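PDB 4RYK: Lmo0325 protein from Listeria monocytogenes EGD-e, which probably acts as a DNA-binding transcriptional regulator of the Rgg type, joining a helix-turn-helix domain to an all-helical C-terminal repeat domain. Local coordinates for residues A[100-105]-A[119-124]; A[123-128]-A[139-144]; A[210-215]-A[250-255]. All coordinates share one frame; numbering follows the deposited sequence.

Contact 1: residues A[100-105]-A[119-124]; sequences ALLDKI and ILHTRI
Helices 95-108 and 113-132 run nearly antiparallel here, their local axes 10.2 Å apart at 156°, with L102 and L120 closest along the backbones. L120 is the central side chain. Its CD1 presses against the backbone of segment 100-105, reaching L102 CA at 3.7 Å, and meets I105 CD1 tip to tip at 3.6 Å. I105 can extend this way because its CG1 takes the crowded position between backbone N and carbonyl carbon (chi1 72°). The other methyl of L120, CD2, lies 4.1 Å from CD2 of L101, whose side chain crosses it at about a right angle. L102 slides past L120 in the opposite direction and puts its CD2 over one face of the H121 imidazole, a CH-pi contact with CD2 3.7 Å from the ring centroid and displaced toward NE2. The same methyl touches I124 CD1 at 4.0 Å, so L102 is held between H121 and I124. This is the apolar interface of an antiparallel helical hairpin. F86 of helix 82-91 and M98 of helix 95-108 also pack on L120, while the H121 ring stacks with Y145 of helix 143-153, tying the hairpin to the next helix.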
ATOM      1  N   ALA A 100       3.909 -19.113  22.132  1.00 54.05           N
ATOM      2  CA  ALA A 100       3.356 -20.037  21.119  1.00 57.98           C
ATOM      3  C   ALA A 100       3.925 -19.754  19.728  1.00 59.13           C
ATOM      4  O   ALA A 100       4.315 -20.661  18.981  1.00 59.85           O
ATOM      5  CB  ALA A 100       1.826 -19.923  21.098  1.00 59.85           C
ATOM      6  N   LEU A 101       3.997 -18.483  19.369  1.00 57.66           N
ATOM      7  CA  LEU A 101       4.673 -18.152  18.131  1.00 56.36           C
ATOM      8  C   LEU A 101       6.123 -18.648  18.151  1.00 55.25           C
ATOM      9  O   LEU A 101       6.619 -19.185  17.161  1.00 55.76           O
ATOM     10  CB  LEU A 101       4.607 -16.670  17.880  1.00 56.36           C
ATOM     11  CG  LEU A 101       5.255 -16.222  16.583  1.00 53.79           C
ATOM     12  CD1 LEU A 101       4.553 -16.847  15.398  1.00 57.64           C
ATOM     13  CD2 LEU A 101       5.206 -14.725  16.472  1.00 51.42           C
ATOM     14  N   LEU A 102       6.795 -18.503  19.282  1.00 54.19           N
ATOM     15  CA  LEU A 102       8.166 -18.985  19.401  1.00 53.41           C
ATOM     16  C   LEU A 102       8.264 -20.493  19.256  1.00 56.33           C
ATOM     17  O   LEU A 102       9.106 -20.974  18.522  1.00 58.11           O
ATOM     18  CB  LEU A 102       8.767 -18.554  20.719  1.00 54.78           C
ATOM     19  CG  LEU A 102      10.171 -19.022  21.064  1.00 57.87           C
ATOM     20  CD1 LEU A 102      11.153 -18.659  19.957  1.00 58.00           C
ATOM     21  CD2 LEU A 102      10.566 -18.360  22.372  1.00 57.44           C
ATOM     22  N   ASP A 103       7.402 -21.234  19.942  1.00 60.83           N
ATOM     23  CA  ASP A 103       7.334 -22.702  19.794  1.00 66.06           C
ATOM     24  C   ASP A 103       7.115 -23.141  18.347  1.00 63.18           C
ATOM     25  O   ASP A 103       7.755 -24.080  17.877  1.00 71.11           O
ATOM     26  CB  ASP A 103       6.210 -23.296  20.653  1.00 66.48           C
ATOM     27  CG  ASP A 103       6.446 -23.127  22.191  1.00 72.75           C
ATOM     28  OD1 ASP A 103       7.543 -22.770  22.671  1.00 69.94           O
ATOM     29  OD2 ASP A 103       5.505 -23.363  22.957  1.00 74.37           O
ATOM     30  N   LYS A 104       6.212 -22.474  17.643  1.00 61.83           N
ATOM     31  CA  LYS A 104       5.938 -22.843  16.255  1.00 66.45           C
ATOM     32  C   LYS A 104       7.170 -22.697  15.375  1.00 70.31           C
ATOM     33  O   LYS A 104       7.613 -23.666  14.778  1.00 76.53           O
ATOM     34  CB  LYS A 104       4.791 -22.010  15.687  1.00 72.27           C
ATOM     35  CG  LYS A 104       4.610 -22.133  14.173  1.00 77.60           C
ATOM     36  CD  LYS A 104       3.195 -21.804  13.714  1.00 80.31           C
ATOM     37  CE  LYS A 104       2.814 -20.352  13.960  1.00 80.27           C
ATOM     38  NZ  LYS A 104       3.307 -19.453  12.877  1.00 79.42           N
ATOM     39  N   ILE A 105       7.744 -21.496  15.316  1.00 66.51           N
ATOM     40  CA  ILE A 105       8.893 -21.260  14.443  1.00 67.29           C
ATOM     41  C   ILE A 105      10.102 -22.094  14.849  1.00 66.52           C
ATOM     42  O   ILE A 105      10.963 -22.399  14.038  1.00 71.42           O
ATOM     43  CB  ILE A 105       9.287 -19.757  14.328  1.00 67.23           C
ATOM     44  CG1 ILE A 105       9.931 -19.232  15.584  1.00 68.13           C
ATOM     45  CG2 ILE A 105       8.086 -18.873  14.014  1.00 65.72           C
ATOM     46  CD1 ILE A 105      10.153 -17.748  15.500  1.00 72.10           C
ATOM     47  N   ILE A 119      14.504 -12.167  18.739  1.00 41.91           N
ATOM     48  CA  ILE A 119      13.621 -11.019  18.964  1.00 39.97           C
ATOM     49  C   ILE A 119      12.472 -11.392  19.892  1.00 39.02           C
ATOM     50  O   ILE A 119      12.158 -10.699  20.871  1.00 43.99           O
ATOM     51  CB  ILE A 119      13.138 -10.426  17.618  1.00 43.84           C
ATOM     52  CG1 ILE A 119      14.267  -9.555  17.035  1.00 45.16           C
ATOM     53  CG2 ILE A 119      11.903  -9.559  17.789  1.00 41.05           C
ATOM     54  CD1 ILE A 119      14.097  -9.311  15.574  1.00 51.28           C
ATOM     55  N   LEU A 120      11.869 -12.515  19.599  1.00 39.05           N
ATOM     56  CA  LEU A 120      10.800 -13.002  20.396  1.00 42.50           C
ATOM     57  C   LEU A 120      11.247 -13.282  21.839  1.00 44.87           C
ATOM     58  O   LEU A 120      10.553 -12.932  22.781  1.00 44.07           O
ATOM     59  CB  LEU A 120      10.277 -14.281  19.765  1.00 47.46           C
ATOM     60  CG  LEU A 120       9.141 -14.216  18.759  1.00 53.19           C
ATOM     61  CD1 LEU A 120       8.956 -15.593  18.148  1.00 57.24           C
ATOM     62  CD2 LEU A 120       7.840 -13.804  19.420  1.00 58.11           C
ATOM     63  N   HIS A 121      12.376 -13.974  22.009  1.00 46.16           N
ATOM     64  CA  HIS A 121      12.868 -14.247  23.340  1.00 45.70           C
ATOM     65  C   HIS A 121      13.054 -12.974  24.101  1.00 47.51           C
ATOM     66  O   HIS A 121      12.629 -12.894  25.244  1.00 50.54           O
ATOM     67  CB  HIS A 121      14.214 -14.937  23.301  1.00 52.00           C
ATOM     68  CG  HIS A 121      14.118 -16.419  23.212  1.00 56.43           C
ATOM     69  ND1 HIS A 121      14.472 -17.121  22.078  1.00 60.46           N
ATOM     70  CD2 HIS A 121      13.730 -17.337  24.127  1.00 60.62           C
ATOM     71  CE1 HIS A 121      14.308 -18.414  22.294  1.00 60.75           C
ATOM     72  NE2 HIS A 121      13.860 -18.569  23.529  1.00 66.13           N
ATOM     73  N   THR A 122      13.695 -11.970  23.501  1.00 48.15           N
ATOM     74  CA  THR A 122      13.949 -10.747  24.244  1.00 49.85           C
ATOM     75  C   THR A 122      12.652 -10.089  24.635  1.00 50.06           C
ATOM     76  O   THR A 122      12.557  -9.508  25.723  1.00 50.55           O
ATOM     77  CB  THR A 122      14.813  -9.696  23.520  1.00 53.89           C
ATOM     78  OG1 THR A 122      14.153  -9.214  22.344  1.00 63.98           O
ATOM     79  CG2 THR A 122      16.137 -10.276  23.125  1.00 59.58           C
ATOM     80  N   ARG A 123      11.663 -10.165  23.754  1.00 47.74           N
ATOM     81  CA  ARG A 123      10.383  -9.512  24.007  1.00 49.83           C
ATOM     82  C   ARG A 123       9.668 -10.253  25.123  1.00 47.76           C
ATOM     83  O   ARG A 123       9.047  -9.639  25.987  1.00 47.51           O
ATOM     84  CB  ARG A 123       9.561  -9.460  22.702  1.00 54.17           C
ATOM     85  CG  ARG A 123       8.240  -8.733  22.755  1.00 61.30           C
ATOM     86  CD  ARG A 123       8.326  -7.332  23.312  1.00 67.12           C
ATOM     87  NE  ARG A 123       8.914  -6.401  22.387  1.00 77.37           N
ATOM     88  CZ  ARG A 123       8.265  -5.381  21.824  1.00 87.71           C
ATOM     89  NH1 ARG A 123       6.981  -5.136  22.089  1.00 94.71           N
ATOM     90  NH2 ARG A 123       8.917  -4.589  20.997  1.00 88.39           N
ATOM     91  N   ILE A 124       9.782 -11.565  25.151  1.00 45.89           N
ATOM     92  CA  ILE A 124       9.174 -12.315  26.277  1.00 50.62           C
ATOM     93  C   ILE A 124       9.883 -12.031  27.629  1.00 52.29           C
ATOM     94  O   ILE A 124       9.219 -11.833  28.633  1.00 54.71           O
ATOM     95  CB  ILE A 124       9.117 -13.825  25.992  1.00 50.34           C
ATOM     96  CG1 ILE A 124       8.148 -14.123  24.832  1.00 48.67           C
ATOM     97  CG2 ILE A 124       8.738 -14.615  27.253  1.00 51.74           C
ATOM     98  CD1 ILE A 124       8.503 -15.381  24.060  1.00 49.05           C
TER

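Contact 2: residues A[123-128]-A[139-144]; sequences RIQTIN and SNISDE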
ATOM      1  N   ARG A 123      11.663 -10.165  23.754  1.00 47.74           N
ATOM      2  CA  ARG A 123      10.383  -9.512  24.007  1.00 49.83           C
ATOM      3  C   ARG A 123       9.668 -10.253  25.123  1.00 47.76           C
ATOM      4  O   ARG A 123       9.047  -9.639  25.987  1.00 47.51           O
ATOM      5  CB  ARG A 123       9.561  -9.460  22.702  1.00 54.17           C
ATOM      6  CG  ARG A 123       8.240  -8.733  22.755  1.00 61.30           C
ATOM      7  CD  ARG A 123       8.326  -7.332  23.312  1.00 67.12           C
ATOM      8  NE  ARG A 123       8.914  -6.401  22.387  1.00 77.37           N
ATOM      9  CZ  ARG A 123       8.265  -5.381  21.824  1.00 87.71           C
ATOM     10  NH1 ARG A 123       6.981  -5.136  22.089  1.00 94.71           N
ATOM     11  NH2 ARG A 123       8.917  -4.589  20.997  1.00 88.39           N
ATOM     12  N   ILE A 124       9.782 -11.565  25.151  1.00 45.89           N
ATOM     13  CA  ILE A 124       9.174 -12.315  26.277  1.00 50.62           C
ATOM     14  C   ILE A 124       9.883 -12.031  27.629  1.00 52.29           C
ATOM     15  O   ILE A 124       9.219 -11.833  28.633  1.00 54.71           O
ATOM     16  CB  ILE A 124       9.117 -13.825  25.992  1.00 50.34           C
ATOM     17  CG1 ILE A 124       8.148 -14.123  24.832  1.00 48.67           C
ATOM     18  CG2 ILE A 124       8.738 -14.615  27.253  1.00 51.74           C
ATOM     19  CD1 ILE A 124       8.503 -15.381  24.060  1.00 49.05           C
ATOM     20  N   GLN A 125      11.210 -11.972  27.659  1.00 53.92           N
ATOM     21  CA  GLN A 125      11.910 -11.598  28.907  1.00 57.55           C
ATOM     22  C   GLN A 125      11.537 -10.159  29.339  1.00 57.26           C
ATOM     23  O   GLN A 125      11.237  -9.919  30.513  1.00 62.18           O
ATOM     24  CB  GLN A 125      13.434 -11.694  28.800  1.00 62.27           C
ATOM     25  CG  GLN A 125      14.008 -13.030  28.355  1.00 68.00           C
ATOM     26  CD  GLN A 125      15.468 -12.908  27.893  1.00 79.14           C
ATOM     27  OE1 GLN A 125      15.899 -11.878  27.353  1.00 81.22           O
ATOM     28  NE2 GLN A 125      16.231 -13.965  28.096  1.00 83.62           N
ATOM     29  N   THR A 126      11.504  -9.207  28.410  1.00 52.99           N
ATOM     30  CA  THR A 126      11.124  -7.841  28.769  1.00 57.37           C
ATOM     31  C   THR A 126       9.714  -7.728  29.353  1.00 58.66           C
ATOM     32  O   THR A 126       9.534  -7.085  30.393  1.00 54.59           O
ATOM     33  CB  THR A 126      11.233  -6.900  27.578  1.00 60.86           C
ATOM     34  OG1 THR A 126      12.561  -7.008  27.089  1.00 72.10           O
ATOM     35  CG2 THR A 126      10.976  -5.463  27.985  1.00 62.96           C
ATOM     36  N   ILE A 127       8.732  -8.348  28.699  1.00 54.78           N
ATOM     37  CA  ILE A 127       7.347  -8.272  29.168  1.00 58.28           C
ATOM     38  C   ILE A 127       7.181  -8.939  30.543  1.00 59.71           C
ATOM     39  O   ILE A 127       6.601  -8.364  31.438  1.00 59.39           O
ATOM     40  CB  ILE A 127       6.378  -8.923  28.165  1.00 60.07           C
ATOM     41  CG1 ILE A 127       6.343  -8.091  26.876  1.00 61.18           C
ATOM     42  CG2 ILE A 127       4.980  -9.056  28.776  1.00 62.73           C
ATOM     43  CD1 ILE A 127       5.616  -8.751  25.726  1.00 61.93           C
ATOM     44  N   ASN A 128       7.692 -10.153  30.712  1.00 60.89           N
ATOM     45  CA  ASN A 128       7.606 -10.820  32.013  1.00 65.22           C
ATOM     46  C   ASN A 128       8.287 -10.088  33.203  1.00 66.33           C
ATOM     47  O   ASN A 128       7.704 -10.051  34.276  1.00 69.80           O
ATOM     48  CB  ASN A 128       8.093 -12.271  31.898  1.00 67.11           C
ATOM     49  CG  ASN A 128       7.001 -13.228  31.436  1.00 69.38           C
ATOM     50  OD1 ASN A 128       5.803 -12.933  31.497  1.00 75.91           O
ATOM     51  ND2 ASN A 128       7.416 -14.403  31.016  1.00 72.97           N
ATOM     52  N   SER A 139      14.206  -4.951  29.456  1.00119.03           N
ATOM     53  CA  SER A 139      14.846  -4.331  30.608  1.00122.09           C
ATOM     54  C   SER A 139      15.635  -5.381  31.439  1.00125.40           C
ATOM     55  O   SER A 139      16.515  -5.021  32.229  1.00118.17           O
ATOM     56  CB  SER A 139      13.785  -3.588  31.450  1.00126.32           C
ATOM     57  OG  SER A 139      13.198  -2.491  30.735  1.00 97.16           O
ATOM     58  N   ASN A 140      15.337  -6.670  31.215  1.00127.09           N
ATOM     59  CA  ASN A 140      15.958  -7.812  31.939  1.00120.71           C
ATOM     60  C   ASN A 140      16.707  -8.800  31.004  1.00112.65           C
ATOM     61  O   ASN A 140      16.849  -9.989  31.300  1.00 96.22           O
ATOM     62  CB  ASN A 140      14.836  -8.556  32.679  1.00118.30           C
ATOM     63  CG  ASN A 140      15.321  -9.324  33.905  1.00118.98           C
ATOM     64  OD1 ASN A 140      16.461  -9.778  33.968  1.00120.98           O
ATOM     65  ND2 ASN A 140      14.433  -9.481  34.889  1.00116.82           N
ATOM     66  N   ILE A 141      17.219  -8.282  29.889  1.00119.88           N
ATOM     67  CA  ILE A 141      17.501  -9.098  28.694  1.00110.05           C
ATOM     68  C   ILE A 141      18.897  -9.718  28.590  1.00102.37           C
ATOM     69  O   ILE A 141      19.906  -9.055  28.821  1.00108.99           O
ATOM     70  CB  ILE A 141      17.266  -8.267  27.415  1.00101.12           C
ATOM     71  CG1 ILE A 141      15.785  -7.877  27.315  1.00101.33           C
ATOM     72  CG2 ILE A 141      17.717  -9.028  26.175  1.00 94.12           C
ATOM     73  CD1 ILE A 141      15.543  -6.674  26.426  1.00101.26           C
ATOM     74  N   SER A 142      18.918 -10.985  28.184  1.00 91.41           N
ATOM     75  CA  SER A 142      20.149 -11.713  27.909  1.00 89.00           C
ATOM     76  C   SER A 142      21.035 -11.056  26.864  1.00 81.63           C
ATOM     77  O   SER A 142      20.564 -10.632  25.793  1.00 72.09           O
ATOM     78  CB  SER A 142      19.846 -13.122  27.415  1.00 87.64           C
ATOM     79  OG  SER A 142      19.523 -13.974  28.494  1.00 89.10           O
ATOM     80  N   ASP A 143      22.328 -11.019  27.176  1.00 74.38           N
ATOM     81  CA  ASP A 143      23.312 -10.592  26.207  1.00 72.42           C
ATOM     82  C   ASP A 143      23.295 -11.496  25.003  1.00 62.81           C
ATOM     83  O   ASP A 143      23.548 -11.010  23.931  1.00 57.92           O
ATOM     84  CB  ASP A 143      24.739 -10.546  26.790  1.00 77.25           C
ATOM     85  CG  ASP A 143      24.978  -9.306  27.642  1.00 86.75           C
ATOM     86  OD1 ASP A 143      24.339  -8.265  27.345  1.00 87.28           O
ATOM     87  OD2 ASP A 143      25.790  -9.371  28.606  1.00 87.45           O
ATOM     88  N   GLU A 144      23.025 -12.792  25.181  1.00 60.13           N
ATOM     89  CA  GLU A 144      23.077 -13.752  24.074  1.00 61.31           C
ATOM     90  C   GLU A 144      22.136 -13.362  22.938  1.00 56.58           C
ATOM     91  O   GLU A 144      22.497 -13.445  21.787  1.00 53.19           O
ATOM     92  CB  GLU A 144      22.776 -15.183  24.530  1.00 68.55           C
ATOM     93  CG  GLU A 144      21.325 -15.476  24.907  1.00 75.05           C
ATOM     94  CD  GLU A 144      21.183 -16.705  25.818  1.00 85.98           C
ATOM     95  OE1 GLU A 144      21.421 -17.834  25.338  1.00 93.70           O
ATOM     96  OE2 GLU A 144      20.826 -16.565  27.011  1.00 88.41           O
TER
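Q125 makes the polar grip of this contact, its carboxamide lying alongside the extended backbone that leads into helix 143-153. OE1 accepts the backbone N-H of S142, with S142 N 3.3 Å from Q125 OE1 and an N-H...O angle of 160°; the donor stands above the carbonyl plane. On the other side of the amide, Q125 NE2 gives a weak hydrogen bond to S142 OG, also 3.3 Å away. The two bonds hold S142 by its main chain and its hydroxyl at once, and together they are consistent with this orientation of the amide, OE1 toward the N-H and NE2 toward the hydroxyl. OE1 also rests against I141, 3.5 Å from its CA and 3.6 Å from its CG2. The next residue, T126, meets the end of I141: T126 OG1 is only 3.1 Å from I141 CD1, a close approach without a bond, while T126 CG2 lies 3.6 Å from S139 N.

What positions these groups is mostly helix 113-132 itself. Q125 CG sits anti to its carbonyl carbon (chi1 -55°) and the chain runs out extended, which carries the amide across to S142. T126 OG1 hydrogen-bonds back to T122 O, so its polar need is met within its own helix and I141 sees a hydroxyl already engaged. S142 OG in turn makes a weak bond to E144 OE2, and Y145 packs on Q125.

S142 occupies the N-cap position of helix 143-153, yet its side chain makes no capping bond; its hydroxyl is turned to Q125 and E144 instead. One amide thus pairs both its acceptor and its donor with a single residue at the helix start, so the loop that leads into helix 143-153 is tied down by one fairly straight N-H bond and a weak one, probably a modest hold at a partly exposed site.

Contact 3: residues A[210-215]-A[250-255]; sequences LTDELI and NYYQGA
Starting from T211, its CG2 methyl points across to the root of the Y252 side chain, 3.9 Å from Y252 CB, while its hydroxyl is hydrogen-bonded back to F207 O in its own helix. D212 makes the polar link. Its CG stands anti to the backbone N (chi1 -178°), which swings the carboxylate to the tip of Y252, and Y252 OH donates a hydrogen bond to D212 OD2 at 2.7 Å. OD2 uses its anti lone pair and lies in plane at the edge of the ring, with carboxylate and ring turned 88° from each other. Backbone N of D212 lies above one face of the same ring and Y251 CD1 above the opposite face, both toward the rim. A full turn after T211, I215 sends CD1 obliquely onto Y252 CD1 at 3.6 Å; that methyl also reaches A255 CB at 4.1 Å.

The two helices, 197-216 and 243-259, lie nearly parallel, their local axes 10.8 Å apart at 16°. Both belong to the all-helical Rgg-type C-terminal domain, whose sequence family falls in the TPR clan. Helix 220-235 runs between them in sequence, its V226 touching T211, and helix 283-300 adds Y289 against Y252 and F296 against I215. N250, on helix 243-259, hydrogen-bonds E279 O and H281 NE2 of the second subunit.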
ATOM      1  N   LEU A 210      12.293   6.971  15.869  1.00 40.51           N
ATOM      2  CA  LEU A 210      13.616   7.510  16.184  1.00 42.32           C
ATOM      3  C   LEU A 210      13.560   8.978  16.583  1.00 42.68           C
ATOM      4  O   LEU A 210      14.244   9.398  17.528  1.00 40.50           O
ATOM      5  CB  LEU A 210      14.524   7.411  14.989  1.00 44.36           C
ATOM      6  CG  LEU A 210      14.881   5.996  14.568  1.00 49.48           C
ATOM      7  CD1 LEU A 210      15.786   6.063  13.337  1.00 52.15           C
ATOM      8  CD2 LEU A 210      15.549   5.218  15.704  1.00 53.66           C
ATOM      9  N   THR A 211      12.751   9.756  15.860  1.00 39.93           N
ATOM     10  CA  THR A 211      12.657  11.173  16.134  1.00 40.91           C
ATOM     11  C   THR A 211      12.159  11.339  17.566  1.00 43.03           C
ATOM     12  O   THR A 211      12.671  12.156  18.330  1.00 46.16           O
ATOM     13  CB  THR A 211      11.727  11.878  15.150  1.00 39.95           C
ATOM     14  OG1 THR A 211      12.185  11.690  13.806  1.00 40.79           O
ATOM     15  CG2 THR A 211      11.660  13.327  15.411  1.00 43.48           C
ATOM     16  N   ASP A 212      11.135  10.575  17.906  1.00 45.48           N
ATOM     17  CA  ASP A 212      10.533  10.613  19.230  1.00 49.34           C
ATOM     18  C   ASP A 212      11.595  10.299  20.278  1.00 50.84           C
ATOM     19  O   ASP A 212      11.740  11.013  21.281  1.00 52.13           O
ATOM     20  CB  ASP A 212       9.390   9.595  19.319  1.00 51.41           C
ATOM     21  CG  ASP A 212       8.674   9.625  20.671  1.00 57.98           C
ATOM     22  OD1 ASP A 212       9.216   9.076  21.642  1.00 66.07           O
ATOM     23  OD2 ASP A 212       7.564  10.182  20.772  1.00 59.41           O
ATOM     24  N   GLU A 213      12.361   9.248  20.034  1.00 50.76           N
ATOM     25  CA  GLU A 213      13.370   8.826  21.034  1.00 54.61           C
ATOM     26  C   GLU A 213      14.508   9.826  21.153  1.00 51.48           C
ATOM     27  O   GLU A 213      15.051  10.039  22.241  1.00 51.26           O
ATOM     28  CB  GLU A 213      13.905   7.426  20.722  1.00 58.40           C
ATOM     29  CG  GLU A 213      14.521   6.738  21.938  1.00 74.74           C
ATOM     30  CD  GLU A 213      13.479   6.495  23.017  1.00 81.96           C
ATOM     31  OE1 GLU A 213      12.549   5.686  22.776  1.00 97.02           O
ATOM     32  OE2 GLU A 213      13.559   7.155  24.072  1.00 80.83           O
ATOM     33  N   LEU A 214      14.865  10.461  20.043  1.00 47.86           N
ATOM     34  CA  LEU A 214      15.935  11.436  20.067  1.00 47.95           C
ATOM     35  C   LEU A 214      15.503  12.683  20.786  1.00 49.45           C
ATOM     36  O   LEU A 214      16.301  13.302  21.524  1.00 52.44           O
ATOM     37  CB  LEU A 214      16.397  11.805  18.677  1.00 47.67           C
ATOM     38  CG  LEU A 214      17.135  10.647  18.050  1.00 49.03           C
ATOM     39  CD1 LEU A 214      17.210  10.865  16.549  1.00 47.88           C
ATOM     40  CD2 LEU A 214      18.502  10.432  18.705  1.00 51.75           C
ATOM     41  N   ILE A 215      14.254  13.066  20.586  1.00 47.76           N
ATOM     42  CA  ILE A 215      13.761  14.252  21.285  1.00 51.12           C
ATOM     43  C   ILE A 215      13.856  14.009  22.791  1.00 54.98           C
ATOM     44  O   ILE A 215      14.535  14.752  23.493  1.00 55.53           O
ATOM     45  CB  ILE A 215      12.341  14.643  20.857  1.00 50.38           C
ATOM     46  CG1 ILE A 215      12.357  15.208  19.428  1.00 47.16           C
ATOM     47  CG2 ILE A 215      11.753  15.686  21.800  1.00 51.76           C
ATOM     48  CD1 ILE A 215      10.980  15.343  18.821  1.00 48.34           C
ATOM     49  N   ASN A 250       4.294  16.825  11.451  1.00 38.17           N
ATOM     50  CA  ASN A 250       3.891  18.126  11.968  1.00 38.36           C
ATOM     51  C   ASN A 250       3.960  18.168  13.489  1.00 38.26           C
ATOM     52  O   ASN A 250       4.412  19.180  14.046  1.00 36.86           O
ATOM     53  CB  ASN A 250       2.482  18.547  11.529  1.00 38.00           C
ATOM     54  CG  ASN A 250       2.417  19.030  10.073  1.00 41.17           C
ATOM     55  OD1 ASN A 250       3.430  19.321   9.440  1.00 44.34           O
ATOM     56  ND2 ASN A 250       1.199  19.138   9.554  1.00 38.93           N
ATOM     57  N   TYR A 251       3.499  17.095  14.155  1.00 37.87           N
ATOM     58  CA  TYR A 251       3.616  16.993  15.592  1.00 39.74           C
ATOM     59  C   TYR A 251       5.088  17.146  16.065  1.00 41.58           C
ATOM     60  O   TYR A 251       5.409  17.977  16.912  1.00 41.82           O
ATOM     61  CB  TYR A 251       3.039  15.674  16.127  1.00 40.85           C
ATOM     62  CG  TYR A 251       3.261  15.616  17.615  1.00 41.78           C
ATOM     63  CD1 TYR A 251       4.426  15.080  18.137  1.00 44.32           C
ATOM     64  CD2 TYR A 251       2.328  16.162  18.493  1.00 41.78           C
ATOM     65  CE1 TYR A 251       4.671  15.086  19.512  1.00 43.61           C
ATOM     66  CE2 TYR A 251       2.542  16.181  19.849  1.00 44.85           C
ATOM     67  CZ  TYR A 251       3.720  15.650  20.369  1.00 48.60           C
ATOM     68  OH  TYR A 251       3.905  15.684  21.734  1.00 51.17           O
ATOM     69  N   TYR A 252       5.978  16.330  15.531  1.00 40.24           N
ATOM     70  CA  TYR A 252       7.384  16.397  15.962  1.00 41.51           C
ATOM     71  C   TYR A 252       8.114  17.714  15.615  1.00 41.15           C
ATOM     72  O   TYR A 252       8.985  18.149  16.369  1.00 41.71           O
ATOM     73  CB  TYR A 252       8.168  15.152  15.492  1.00 40.26           C
ATOM     74  CG  TYR A 252       7.749  13.903  16.240  1.00 41.05           C
ATOM     75  CD1 TYR A 252       7.932  13.799  17.619  1.00 43.95           C
ATOM     76  CD2 TYR A 252       7.188  12.828  15.586  1.00 40.34           C
ATOM     77  CE1 TYR A 252       7.553  12.664  18.315  1.00 44.28           C
ATOM     78  CE2 TYR A 252       6.788  11.679  16.276  1.00 40.46           C
ATOM     79  CZ  TYR A 252       6.949  11.613  17.631  1.00 44.61           C
ATOM     80  OH  TYR A 252       6.562  10.492  18.320  1.00 47.04           O
ATOM     81  N   GLN A 253       7.733  18.375  14.529  1.00 41.29           N
ATOM     82  CA  GLN A 253       8.318  19.668  14.153  1.00 41.29           C
ATOM     83  C   GLN A 253       7.904  20.670  15.239  1.00 44.05           C
ATOM     84  O   GLN A 253       8.702  21.523  15.685  1.00 43.01           O
ATOM     85  CB  GLN A 253       7.849  20.108  12.767  1.00 43.71           C
ATOM     86  CG  GLN A 253       8.376  21.461  12.298  1.00 48.63           C
ATOM     87  CD  GLN A 253       9.904  21.529  12.293  1.00 52.58           C
ATOM     88  OE1 GLN A 253      10.511  21.242  11.283  1.00 60.44           O
ATOM     89  NE2 GLN A 253      10.524  21.842  13.441  1.00 53.23           N
ATOM     90  N   GLY A 254       6.674  20.500  15.724  1.00 43.65           N
ATOM     91  CA  GLY A 254       6.170  21.319  16.812  1.00 45.68           C
ATOM     92  C   GLY A 254       7.011  21.163  18.061  1.00 47.39           C
ATOM     93  O   GLY A 254       7.439  22.136  18.654  1.00 47.77           O
ATOM     94  N   ALA A 255       7.265  19.921  18.436  1.00 45.05           N
ATOM     95  CA  ALA A 255       8.029  19.629  19.641  1.00 46.94           C
ATOM     96  C   ALA A 255       9.450  20.195  19.538  1.00 48.06           C
ATOM     97  O   ALA A 255       9.960  20.787  20.480  1.00 49.81           O
ATOM     98  CB  ALA A 255       8.084  18.117  19.846  1.00 45.48           C
TER

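In the fold
Contacts 1 and 3 are buried helix-helix interfaces, whereas contact 2 lies at the surface and joins a helix to a loop. Contacts 1 and 2 share helix 113-132, with R123 and I124, and touch where T122 CG2 meets I141 CG2. Contact 3 sits further along the chain, its centre 31 Å from that of contact 1, with no touch to either. Their chemistry follows their place: contact 1 is apolar plus one methyl-on-imidazole contact, contact 2 rests on a side-chain amide bonded to a backbone N-H and, weakly, to a hydroxyl, with I141 packing alongside, and contact 3 combines apolar packing with one short phenol-carboxylate bond. Antiparallel packing in contact 1 contrasts with near-parallel packing in contact 3.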